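Local coordinates for 177aa long conserved hypothetical protein (ST1454) (Sulfolobus tokodaii, PDB 1WOZ) that probably transfers the adenosyl group of ATP to cob(I)alamin, as a member of the PduO-type adenosyltransferase family built as a trimer of helical bundles, at residues K75-D78 with E79-K83; E91-E95 with S96-K100; E125-A128 with V129-T132. All coordinates share one frame; numbering follows the deposited sequence.

Contacts 1 and 2 sit at the two ends of helix 79-96, the first at its N-cap and the second where the chain leaves it, while contact 3 shows how a helix of the bundle is fastened to its neighbours. The centres of contacts 1 and 2 lie 25 Å apart. Contact 3 is a turn within helix 109-134, where polar side chains reach both a neighbouring helix and another subunit. Its centre is 18 Å from that of contact 1 and 29 Å from that of contact 2, across the centre of the chain. A bound polypropylene glycol lies about 11 Å from the side chain of I77, and such a molecule lies about 9 Å from that of R126.

Contact 1 of 3, residues K75-D78 with E79-K83; sequences KKID and EKYVK
D78 is the N-cap of helix 79-96, and Y81, three residues on, lays its ring back along the residues that lead into the cap. The capping bond is weak: K80 N donates to D78 OD2 over 3.2 Å. With CG between the backbone N and the carbonyl carbon (chi1 60°), the carboxylate is brought within reach of that amide. Y81 N closes the first turn by donating to D78 O at 3.1 Å.

Along the Y81 side chain, CB rests 3.4 Å from the same D78 O, and CG comes near I77 CG2. At the ring edge CD2 meets D78 OD2 at 3.2 Å; this oxygen lies in the ring plane, although the carboxylate as a whole is turned 63° against the ring. Over one face lies I77 CD1, 3.6 Å from Y81 CE1 and 19° off the ring normal, a CH-pi contact. Helix 48-69 receives the phenol, with E63 OE2 hydrogen-bonded to Y81 OH, while Y145 of helix 140-163 touches the side chain. At the tip, a water donates to Y81 OH at 2.7 Å and weakly accepts from K76 N.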
loop_
_atom_site.group_PDB
_atom_site.type_symbol
_atom_site.label_atom_id
_atom_site.label_comp_id
_atom_site.label_asym_id
_atom_site.label_seq_id
_atom_site.Cartn_x
_atom_site.Cartn_y
_atom_site.Cartn_z
ATOM N N LYS A 75 28.059 4.873 -3.012
ATOM C CA LYS A 75 27.764 3.767 -2.106
ATOM C C LYS A 75 27.732 2.541 -3.005
ATOM O O LYS A 75 27.335 2.632 -4.172
ATOM C CB LYS A 75 26.392 3.938 -1.443
ATOM C CG LYS A 75 26.260 5.102 -0.462
ATOM C CD LYS A 75 26.951 4.808 0.861
ATOM C CE LYS A 75 26.747 5.952 1.829
ATOM N NZ LYS A 75 27.231 5.590 3.182
ATOM N N LYS A 76 28.169 1.401 -2.475
ATOM C CA LYS A 76 28.138 0.166 -3.242
ATOM C C LYS A 76 27.696 -0.991 -2.362
ATOM O O LYS A 76 28.410 -1.429 -1.467
ATOM C CB LYS A 76 29.502 -0.150 -3.846
ATOM C CG LYS A 76 29.458 -1.341 -4.792
ATOM C CD LYS A 76 30.828 -1.628 -5.368
ATOM C CE LYS A 76 30.796 -2.780 -6.358
ATOM N NZ LYS A 76 32.185 -3.136 -6.783
ATOM N N ILE A 77 26.494 -1.473 -2.620
ATOM C CA ILE A 77 25.946 -2.582 -1.863
ATOM C C ILE A 77 26.765 -3.823 -2.184
ATOM O O ILE A 77 26.994 -4.132 -3.354
ATOM C CB ILE A 77 24.465 -2.799 -2.247
ATOM C CG1 ILE A 77 23.694 -1.487 -2.038
ATOM C CG2 ILE A 77 23.859 -3.938 -1.437
ATOM C CD1 ILE A 77 23.844 -0.875 -0.627
ATOM N N ASP A 78 27.222 -4.517 -1.143
ATOM C CA ASP A 78 28.008 -5.734 -1.319
ATOM C C ASP A 78 27.501 -6.875 -0.422
ATOM O O ASP A 78 26.517 -6.719 0.314
ATOM C CB ASP A 78 29.486 -5.442 -1.038
ATOM C CG ASP A 78 29.733 -4.929 0.367
ATOM O OD1 ASP A 78 30.811 -4.354 0.596
ATOM O OD2 ASP A 78 28.870 -5.102 1.255
ATOM N N GLU A 79 28.187 -8.012 -0.474
ATOM C CA GLU A 79 27.790 -9.180 0.302
ATOM C C GLU A 79 27.595 -8.988 1.799
ATOM O O GLU A 79 26.759 -9.664 2.380
ATOM C CB GLU A 79 28.773 -10.336 0.071
ATOM C CG GLU A 79 28.720 -10.905 -1.344
ATOM C CD GLU A 79 29.763 -11.988 -1.586
ATOM O OE1 GLU A 79 29.599 -13.116 -1.060
ATOM O OE2 GLU A 79 30.754 -11.702 -2.302
ATOM N N LYS A 80 28.343 -8.083 2.430
ATOM C CA LYS A 80 28.193 -7.887 3.873
ATOM C C LYS A 80 26.818 -7.367 4.273
ATOM O O LYS A 80 26.339 -7.659 5.374
ATOM C CB LYS A 80 29.267 -6.948 4.416
ATOM C CG LYS A 80 30.685 -7.496 4.287
ATOM C CD LYS A 80 31.679 -6.680 5.109
ATOM C CE LYS A 80 31.356 -6.763 6.608
ATOM N NZ LYS A 80 32.265 -5.929 7.449
ATOM N N TYR A 81 26.202 -6.574 3.396
ATOM C CA TYR A 81 24.861 -6.050 3.641
ATOM C C TYR A 81 23.908 -7.240 3.664
ATOM O O TYR A 81 23.083 -7.388 4.563
ATOM C CB TYR A 81 24.407 -5.150 2.496
ATOM C CG TYR A 81 24.921 -3.735 2.516
ATOM C CD1 TYR A 81 24.099 -2.679 2.931
ATOM C CD2 TYR A 81 26.208 -3.438 2.080
ATOM C CE1 TYR A 81 24.551 -1.361 2.902
ATOM C CE2 TYR A 81 26.668 -2.126 2.049
ATOM C CZ TYR A 81 25.834 -1.099 2.456
ATOM O OH TYR A 81 26.283 0.193 2.373
ATOM N N VAL A 82 24.002 -8.067 2.631
ATOM C CA VAL A 82 23.136 -9.232 2.522
ATOM C C VAL A 82 23.367 -10.182 3.708
ATOM O O VAL A 82 22.421 -10.717 4.282
ATOM C CB VAL A 82 23.406 -9.964 1.186
ATOM C CG1 VAL A 82 22.614 -11.270 1.117
ATOM C CG2 VAL A 82 23.034 -9.048 0.020
ATOM N N LYS A 83 24.635 -10.361 4.083
ATOM C CA LYS A 83 25.005 -11.248 5.185
ATOM C C LYS A 83 24.247 -10.933 6.469
ATOM O O LYS A 83 23.644 -11.811 7.072
ATOM C CB LYS A 83 26.500 -11.137 5.471
ATOM C CG LYS A 83 26.921 -11.863 6.729
ATOM C CD LYS A 83 27.234 -13.324 6.441
ATOM C CE LYS A 83 28.637 -13.465 5.823
ATOM N NZ LYS A 83 28.867 -12.619 4.597
HETATM O O HOH W 1 28.286 1.461 1.000
#

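Contact 2 of 3, residues E91-E95 with S96-K100; sequences EYRKE and SGPVK
The C-terminal end of helix 79-96 is finished by R93 and G97, the arginine folding its side chain over the backbone where the chain leaves the helix. Two main-chain bonds keep the last turn regular. S96 N donates to Y92 O at 2.9 Å, and G97 N reaches R93 O at 2.8 Å.

G97 is the C' residue of a glycine-terminated helix. Its phi of 81° breaks the helical run, and any CB here would be jammed against the preceding carbonyl oxygen and would also collide with P98 CD. The proline that follows has no amide hydrogen to offer, so the chain departs without a further bond back to the helix from this position. S96 bonds to the next residue: its OG donates to G97 O at 3.0 Å, in the carbonyl plane and on a lone pair.

R93 starts out away from the loop, then bends at chi2 (67°) and swings its guanidinium across the G97-P98 peptide. P98 N lies 3.3 Å above the centre of the guanidinium plane, while G97 C sits on the same face, nearer the rim. Further out, R93 NH2 touches P98 CB at 3.4 Å. The polar partner of R93 NE is the terminal carboxylate of W177, whose backbone also bonds to V99, joining the chain end to this loop. On the helix side, E95 OE1 makes a salt bridge with R163.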
loop_
_atom_site.group_PDB
_atom_site.type_symbol
_atom_site.label_atom_id
_atom_site.label_comp_id
_atom_site.label_asym_id
_atom_site.label_seq_id
_atom_site.Cartn_x
_atom_site.Cartn_y
_atom_site.Cartn_z
ATOM N N GLU A 91 18.435 -15.763 13.419
ATOM C CA GLU A 91 18.135 -15.536 14.842
ATOM C C GLU A 91 16.636 -15.481 15.170
ATOM O O GLU A 91 16.187 -16.019 16.191
ATOM C CB GLU A 91 18.802 -14.244 15.336
ATOM C CG GLU A 91 20.317 -14.330 15.434
ATOM C CD GLU A 91 20.738 -15.512 16.271
ATOM O OE1 GLU A 91 21.279 -16.487 15.694
ATOM O OE2 GLU A 91 20.497 -15.469 17.499
ATOM N N TYR A 92 15.852 -14.822 14.317
ATOM C CA TYR A 92 14.409 -14.753 14.552
ATOM C C TYR A 92 13.771 -16.142 14.399
ATOM O O TYR A 92 12.893 -16.538 15.169
ATOM C CB TYR A 92 13.776 -13.760 13.575
ATOM C CG TYR A 92 14.047 -12.341 13.981
ATOM C CD1 TYR A 92 13.510 -11.838 15.163
ATOM C CD2 TYR A 92 14.874 -11.513 13.218
ATOM C CE1 TYR A 92 13.776 -10.559 15.585
ATOM C CE2 TYR A 92 15.159 -10.211 13.642
ATOM C CZ TYR A 92 14.603 -9.749 14.827
ATOM O OH TYR A 92 14.848 -8.473 15.280
ATOM N N ARG A 93 14.229 -16.882 13.403
ATOM C CA ARG A 93 13.705 -18.211 13.172
ATOM C C ARG A 93 14.072 -19.126 14.341
ATOM O O ARG A 93 13.317 -20.046 14.672
ATOM C CB ARG A 93 14.253 -18.752 11.851
ATOM C CG ARG A 93 14.093 -20.248 11.687
ATOM C CD ARG A 93 12.623 -20.707 11.554
ATOM N NE ARG A 93 12.606 -22.149 11.320
ATOM C CZ ARG A 93 13.050 -23.051 12.201
ATOM N NH1 ARG A 93 13.517 -22.662 13.382
ATOM N NH2 ARG A 93 13.090 -24.340 11.879
ATOM N N LYS A 94 15.228 -18.896 14.962
ATOM C CA LYS A 94 15.602 -19.718 16.121
ATOM C C LYS A 94 14.575 -19.491 17.220
ATOM O O LYS A 94 14.215 -20.425 17.947
ATOM C CB LYS A 94 16.998 -19.359 16.666
ATOM C CG LYS A 94 18.167 -19.938 15.867
ATOM C CD LYS A 94 19.515 -19.476 16.458
ATOM C CE LYS A 94 20.683 -20.374 16.034
ATOM N NZ LYS A 94 20.653 -20.719 14.581
ATOM N N GLU A 95 14.086 -18.258 17.339
ATOM C CA GLU A 95 13.101 -17.965 18.375
ATOM C C GLU A 95 11.712 -18.497 18.037
ATOM O O GLU A 95 11.025 -19.024 18.907
ATOM C CB GLU A 95 12.985 -16.450 18.635
ATOM C CG GLU A 95 12.072 -16.100 19.835
ATOM C CD GLU A 95 11.940 -14.605 20.090
ATOM O OE1 GLU A 95 12.868 -13.828 19.747
ATOM O OE2 GLU A 95 10.905 -14.208 20.652
ATOM N N SER A 96 11.283 -18.353 16.786
ATOM C CA SER A 96 9.946 -18.806 16.426
ATOM C C SER A 96 9.864 -20.312 16.285
ATOM O O SER A 96 8.805 -20.902 16.487
ATOM C CB SER A 96 9.479 -18.165 15.104
ATOM O OG SER A 96 10.223 -18.662 14.010
ATOM N N GLY A 97 10.984 -20.942 15.957
ATOM C CA GLY A 97 10.931 -22.377 15.746
ATOM C C GLY A 97 10.396 -22.624 14.337
ATOM O O GLY A 97 10.094 -21.668 13.599
ATOM N N PRO A 98 10.251 -23.893 13.929
ATOM C CA PRO A 98 9.750 -24.207 12.586
ATOM C C PRO A 98 8.284 -23.851 12.356
ATOM O O PRO A 98 7.456 -23.929 13.263
ATOM C CB PRO A 98 9.991 -25.718 12.465
ATOM C CG PRO A 98 9.775 -26.198 13.901
ATOM C CD PRO A 98 10.533 -25.121 14.701
ATOM N N VAL A 99 7.969 -23.469 11.128
ATOM C CA VAL A 99 6.595 -23.134 10.778
ATOM C C VAL A 99 6.218 -23.846 9.475
ATOM O O VAL A 99 7.041 -23.975 8.570
ATOM C CB VAL A 99 6.410 -21.584 10.593
ATOM C CG1 VAL A 99 7.160 -21.090 9.321
ATOM C CG2 VAL A 99 4.926 -21.239 10.493
ATOM N N LYS A 100 4.985 -24.345 9.411
ATOM C CA LYS A 100 4.474 -24.990 8.207
ATOM C C LYS A 100 4.244 -23.907 7.151
ATOM O O LYS A 100 3.918 -22.756 7.492
ATOM C CB LYS A 100 3.118 -25.638 8.484
ATOM C CG LYS A 100 3.144 -26.888 9.370
ATOM C CD LYS A 100 1.702 -27.329 9.629
ATOM C CE LYS A 100 1.591 -28.823 9.898
ATOM N NZ LYS A 100 2.406 -29.196 11.068
#

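Contact 3 of 3, residues E125-A128 with V129-T132; sequences ERNA and VKYT
N127 O, in the C-terminal half of helix 109-134, takes the Y131 amide hydrogen in the shortest sound bond of this turn, 2.7 Å from Y131 N, with the donor almost on the extension of the carbonyl bond. The same oxygen lies 3.1 Å above the Y131 ring plane, displaced toward the CG-CD2 rim, and K130 CB approaches it at 3.3 Å. Before and beside it, V129 N to E125 O and K130 N to R126 O continue the regular i to i+4 pattern of an alpha helix.

The Y131 ring gets there because CG stands beside the backbone N (chi1 -59°), which sends the phenol back along the helix next to N127. The two side chains run side by side in the same direction: N127 CB packs on Y131 CE2 at 3.5 Å, and the amide plane is inclined 65° to the ring. Their polar ends share one acceptor, as N127 ND2 and Y131 OH both hydrogen-bond to D30 OD2 of helix 23-44. A leucine in place of Y131 would probably leave D30 with one donor fewer and strip N127 CB and its carbonyl oxygen of the ring lying against them.

E125 and R126, on the same turn, face another subunit: E125 forms a salt bridge with K20 of a neighbouring subunit, and R126 NE a hydrogen bond with N26 of that same subunit. Polar chemistry on one helical turn thus serves two joints, tying helix 109-134 to helix 23-44 within the chain and to another subunit of the trimer.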
loop_
_atom_site.group_PDB
_atom_site.type_symbol
_atom_site.label_atom_id
_atom_site.label_comp_id
_atom_site.label_asym_id
_atom_site.label_seq_id
_atom_site.Cartn_x
_atom_site.Cartn_y
_atom_site.Cartn_z
ATOM N N GLU A 125 11.084 -5.794 -5.292
ATOM C CA GLU A 125 12.032 -6.781 -5.845
ATOM C C GLU A 125 11.675 -7.128 -7.302
ATOM O O GLU A 125 12.554 -7.128 -8.180
ATOM C CB GLU A 125 12.039 -8.066 -5.004
ATOM C CG GLU A 125 12.992 -9.132 -5.584
ATOM C CD GLU A 125 12.909 -10.476 -4.884
ATOM O OE1 GLU A 125 12.108 -10.628 -3.930
ATOM O OE2 GLU A 125 13.661 -11.390 -5.294
ATOM N N ARG A 126 10.397 -7.426 -7.565
ATOM C CA ARG A 126 9.961 -7.727 -8.935
ATOM C C ARG A 126 10.189 -6.533 -9.858
ATOM O O ARG A 126 10.674 -6.697 -10.979
ATOM C CB ARG A 126 8.474 -8.115 -8.997
ATOM C CG ARG A 126 8.108 -9.472 -8.367
ATOM C CD ARG A 126 6.661 -9.836 -8.743
ATOM N NE ARG A 126 5.700 -8.763 -8.451
ATOM C CZ ARG A 126 5.211 -8.477 -7.235
ATOM N NH1 ARG A 126 5.579 -9.173 -6.168
ATOM N NH2 ARG A 126 4.333 -7.492 -7.087
ATOM N N ASN A 127 9.814 -5.335 -9.420
ATOM C CA ASN A 127 10.040 -4.147 -10.246
ATOM C C ASN A 127 11.542 -3.956 -10.528
ATOM O O ASN A 127 11.931 -3.595 -11.640
ATOM C CB ASN A 127 9.471 -2.892 -9.566
ATOM C CG ASN A 127 7.956 -2.932 -9.442
ATOM O OD1 ASN A 127 7.301 -3.814 -10.000
ATOM N ND2 ASN A 127 7.392 -1.974 -8.713
ATOM N N ALA A 128 12.386 -4.206 -9.526
ATOM C CA ALA A 128 13.828 -4.064 -9.709
ATOM C C ALA A 128 14.325 -4.935 -10.860
ATOM O O ALA A 128 15.161 -4.499 -11.662
ATOM C CB ALA A 128 14.570 -4.418 -8.419
ATOM N N VAL A 129 13.827 -6.164 -10.946
ATOM C CA VAL A 129 14.210 -7.056 -12.035
ATOM C C VAL A 129 13.809 -6.411 -13.363
ATOM O O VAL A 129 14.564 -6.434 -14.334
ATOM C CB VAL A 129 13.528 -8.434 -11.898
ATOM C CG1 VAL A 129 13.826 -9.288 -13.128
ATOM C CG2 VAL A 129 14.044 -9.136 -10.651
ATOM N N LYS A 130 12.627 -5.813 -13.406
ATOM C CA LYS A 130 12.168 -5.144 -14.616
ATOM C C LYS A 130 13.012 -3.896 -14.923
ATOM O O LYS A 130 13.353 -3.638 -16.085
ATOM C CB LYS A 130 10.699 -4.747 -14.466
ATOM C CG LYS A 130 10.127 -3.926 -15.608
ATOM C CD LYS A 130 8.691 -3.499 -15.315
ATOM C CE LYS A 130 8.589 -2.663 -14.036
ATOM N NZ LYS A 130 7.179 -2.258 -13.719
ATOM N N TYR A 131 13.364 -3.124 -13.899
ATOM C CA TYR A 131 14.148 -1.915 -14.130
ATOM C C TYR A 131 15.544 -2.239 -14.628
ATOM O O TYR A 131 16.137 -1.453 -15.377
ATOM C CB TYR A 131 14.280 -1.084 -12.858
ATOM C CG TYR A 131 12.971 -0.633 -12.275
ATOM C CD1 TYR A 131 11.953 -0.126 -13.089
ATOM C CD2 TYR A 131 12.760 -0.677 -10.899
ATOM C CE1 TYR A 131 10.747 0.324 -12.534
ATOM C CE2 TYR A 131 11.576 -0.232 -10.342
ATOM C CZ TYR A 131 10.573 0.265 -11.152
ATOM O OH TYR A 131 9.404 0.691 -10.567
ATOM N N THR A 132 16.072 -3.382 -14.202
ATOM C CA THR A 132 17.405 -3.790 -14.620
ATOM C C THR A 132 17.472 -3.973 -16.131
ATOM O O THR A 132 18.536 -3.818 -16.738
ATOM C CB THR A 132 17.840 -5.088 -13.924
ATOM O OG1 THR A 132 16.889 -6.121 -14.199
ATOM C CG2 THR A 132 17.930 -4.880 -12.425
#